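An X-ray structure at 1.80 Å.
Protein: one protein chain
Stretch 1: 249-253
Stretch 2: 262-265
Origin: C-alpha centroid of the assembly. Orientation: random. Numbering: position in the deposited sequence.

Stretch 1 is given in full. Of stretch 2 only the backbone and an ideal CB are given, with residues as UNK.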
ATOM      1  N   ALA A 249      -3.508 -23.176  14.510  1.00 57.49           N
ATOM      2  CA  ALA A 249      -2.246 -23.704  13.975  1.00 55.96           C
ATOM      3  C   ALA A 249      -1.400 -22.639  13.277  1.00 58.57           C
ATOM      4  O   ALA A 249      -0.289 -22.913  12.822  1.00 59.73           O
ATOM      5  CB  ALA A 249      -2.520 -24.849  13.020  1.00 59.20           C
ATOM      6  N   PHE A 250      -1.927 -21.429  13.170  1.00 51.63           N
ATOM      7  CA  PHE A 250      -1.169 -20.325  12.595  1.00 50.63           C
ATOM      8  C   PHE A 250      -0.813 -19.332  13.694  1.00 47.18           C
ATOM      9  O   PHE A 250       0.340 -19.247  14.121  1.00 48.44           O
ATOM     10  CB  PHE A 250      -1.980 -19.630  11.485  1.00 56.03           C
ATOM     11  CG  PHE A 250      -2.257 -20.509  10.296  1.00 65.32           C
ATOM     12  CD1 PHE A 250      -1.299 -20.680   9.307  1.00 69.94           C
ATOM     13  CD2 PHE A 250      -3.474 -21.168  10.168  1.00 69.57           C
ATOM     14  CE1 PHE A 250      -1.549 -21.493   8.205  1.00 74.13           C
ATOM     15  CE2 PHE A 250      -3.739 -21.981   9.069  1.00 74.54           C
ATOM     16  CZ  PHE A 250      -2.775 -22.148   8.087  1.00 75.02           C
ATOM     17  N   ALA A 251      -1.807 -18.581  14.156  1.00 43.87           N
ATOM     18  CA  ALA A 251      -1.569 -17.543  15.160  1.00 39.41           C
ATOM     19  C   ALA A 251      -1.371 -18.170  16.533  1.00 44.43           C
ATOM     20  O   ALA A 251      -2.130 -19.066  16.934  1.00 38.39           O
ATOM     21  CB  ALA A 251      -2.710 -16.556  15.188  1.00 40.25           C
ATOM     22  N   LYS A 252      -0.349 -17.690  17.249  1.00 39.34           N
ATOM     23  CA  LYS A 252      -0.002 -18.220  18.567  1.00 41.93           C
ATOM     24  C   LYS A 252       0.094 -17.114  19.630  1.00 39.46           C
ATOM     25  O   LYS A 252       0.182 -17.383  20.803  1.00 36.72           O
ATOM     26  CB  LYS A 252       1.319 -18.991  18.477  1.00 55.87           C
ATOM     27  CG  LYS A 252       1.367 -19.953  17.287  1.00 66.63           C
ATOM     28  CD  LYS A 252       2.399 -21.062  17.462  1.00 77.02           C
ATOM     29  CE  LYS A 252       1.889 -22.181  18.366  1.00 84.20           C
ATOM     30  NZ  LYS A 252       2.848 -23.333  18.457  1.00 85.55           N
ATOM     31  N   ALA A 253       0.093 -15.856  19.213  1.00 27.80           N
ATOM     32  CA  ALA A 253       0.048 -14.758  20.172  1.00 25.23           C
ATOM     33  C   ALA A 253      -0.283 -13.519  19.378  1.00 26.23           C
ATOM     34  O   ALA A 253      -0.600 -13.632  18.208  1.00 27.74           O
ATOM     35  CB  ALA A 253       1.383 -14.592  20.865  1.00 30.41           C
ATOM     36  N   UNK A 262      -1.695  -7.215  15.610  1.00 19.75           N
ATOM     37  CA  UNK A 262      -1.679  -8.178  14.513  1.00 21.86           C
ATOM     38  C   UNK A 262      -1.484  -9.573  15.096  1.00 23.34           C
ATOM     39  O   UNK A 262      -0.880  -9.703  16.142  1.00 24.31           O
ATOM     40  CB  UNK A 262      -0.581  -7.848  13.500  1.00 21.86           C
ATOM     41  N   UNK A 263      -1.947 -10.610  14.397  1.00 25.05           N
ATOM     42  CA  UNK A 263      -1.543 -11.970  14.806  1.00 23.09           C
ATOM     43  C   UNK A 263      -0.010 -12.199  14.697  1.00 27.30           C
ATOM     44  O   UNK A 263       0.653 -11.772  13.716  1.00 26.63           O
ATOM     45  CB  UNK A 263      -2.276 -13.000  13.944  1.00 23.09           C
ATOM     46  N   UNK A 264       0.550 -12.810  15.741  1.00 31.57           N
ATOM     47  CA  UNK A 264       1.921 -13.324  15.703  1.00 32.22           C
ATOM     48  C   UNK A 264       1.871 -14.762  15.185  1.00 31.88           C
ATOM     49  O   UNK A 264       1.325 -15.674  15.831  1.00 29.01           O
ATOM     50  CB  UNK A 264       2.582 -13.256  17.081  1.00 32.22           C
ATOM     51  N   UNK A 265       2.438 -14.943  13.996  1.00 37.74           N
ATOM     52  CA  UNK A 265       2.343 -16.193  13.244  1.00 52.39           C
ATOM     53  C   UNK A 265       3.576 -17.063  13.502  1.00 62.01           C
ATOM     54  O   UNK A 265       4.573 -16.624  14.088  1.00 63.95           O
ATOM     55  OXT UNK A 265       3.602 -18.236  13.138  1.00 63.67           O
ATOM     56  CB  UNK A 265       2.193 -15.910  11.748  1.00 52.39           C
TER

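Stretch 2 runs past Ala251 to Ala253 and is tied to them chiefly through its main chain, so the side chains at its four positions are only partly dictated by what stretch 1 presents.

Position 262 has extended backbone angles (-139/154), and its ideal CB finds no atom of stretch 1 within 5.5 Å. Nothing in stretch 1 selects a side chain here, and almost any residue that tolerates a strand would fit. The deposited residue is Phe262; with chi1 at -58° (m), its ring leads away from stretch 1.

At position 263 the ideal CB points sideways but lies 3.8 Å from the CB of Ala251, a small apolar neighbour that offers neither charge nor side-chain polar group. A compact apolar side chain would suit, such as alanine, valine or proline. The backbone adds a hint: phi of -62° and psi of 135° are compatible with a proline ring, and the amide N makes no hydrogen bond to stretch 1, so none would be lost. The residue is Pro263, whose CB packs 3.9 Å from Ala251 CB.

Position 264 carries the main-chain pairing. Its N donates a hydrogen bond to Ala253 O (2.8 Å), and its O accepts one from Lys252 N (3.0 Å), nearly straight at 169°; the same carbonyl O also receives a CA-H...O contact from Ala251 CA at 3.5 Å. Because these bonds use backbone atoms, they leave the side chain largely free to vary, except that proline, with no N-H to donate, is excluded. The ideal CB is 3.4 Å from Ala253 O, and the methyl group of Ala253 offers an apolar surface nearby. A long aliphatic or aromatic side chain could cover it, while a smaller one would leave the pairing intact. The deposited residue is Tyr264. Its t rotamer (chi1 173°) brings CD2 to 4.1 Å from Ala253 CB, which meets the ring obliquely, and carries the hydroxyl out beyond this contact.

Position 265 ends the chain in a carboxylate, whose OXT approaches Phe250 O to 3.6 Å, a pair of acceptors that cannot bond directly to each other. The ideal CB points sideways, 4.5 Å from Phe250 O and 5.3 Å from Ala251 CA, leaving room for a side chain to reach the apolar CB atoms of Phe250 and Ala251. Leucine, isoleucine or methionine would all be plausible. Ile265 is found, with both chi angles in m; this brings its end nearer to stretch 1, where CD1 lies 4.4 Å from Phe250 CB and 4.4 Å from Ala251 CB, in loose apolar contact.

Stretch 2 (262-265) FPYI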
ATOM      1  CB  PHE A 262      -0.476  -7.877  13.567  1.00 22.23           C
ATOM      2  CG  PHE A 262      -0.501  -6.468  12.994  1.00 23.95           C
ATOM      3  CD1 PHE A 262      -1.381  -6.128  11.990  1.00 23.39           C
ATOM      4  CD2 PHE A 262       0.349  -5.490  13.486  1.00 27.19           C
ATOM      5  CE1 PHE A 262      -1.416  -4.837  11.480  1.00 23.86           C
ATOM      6  CE2 PHE A 262       0.300  -4.197  12.960  1.00 21.48           C
ATOM      7  CZ  PHE A 262      -0.582  -3.886  11.978  1.00 20.28           C
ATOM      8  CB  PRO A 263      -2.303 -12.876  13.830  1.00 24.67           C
ATOM      9  CG  PRO A 263      -2.487 -12.019  12.594  1.00 32.22           C
ATOM     10  CD  PRO A 263      -2.687 -10.610  13.120  1.00 28.72           C
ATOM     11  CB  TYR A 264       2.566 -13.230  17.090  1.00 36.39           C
ATOM     12  CG  TYR A 264       3.927 -13.891  17.200  1.00 26.63           C
ATOM     13  CD1 TYR A 264       5.071 -13.270  16.702  1.00 38.35           C
ATOM     14  CD2 TYR A 264       4.056 -15.153  17.771  1.00 33.59           C
ATOM     15  CE1 TYR A 264       6.315 -13.892  16.792  1.00 42.54           C
ATOM     16  CE2 TYR A 264       5.292 -15.777  17.875  1.00 36.99           C
ATOM     17  CZ  TYR A 264       6.417 -15.145  17.383  1.00 42.10           C
ATOM     18  OH  TYR A 264       7.639 -15.780  17.509  1.00 41.40           O
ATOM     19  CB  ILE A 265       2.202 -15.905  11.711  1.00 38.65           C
ATOM     20  CG1 ILE A 265       1.039 -14.950  11.456  1.00 48.77           C
ATOM     21  CG2 ILE A 265       2.006 -17.194  10.905  1.00 42.29           C
ATOM     22  CD1 ILE A 265      -0.332 -15.578  11.666  1.00 51.12           C
TER
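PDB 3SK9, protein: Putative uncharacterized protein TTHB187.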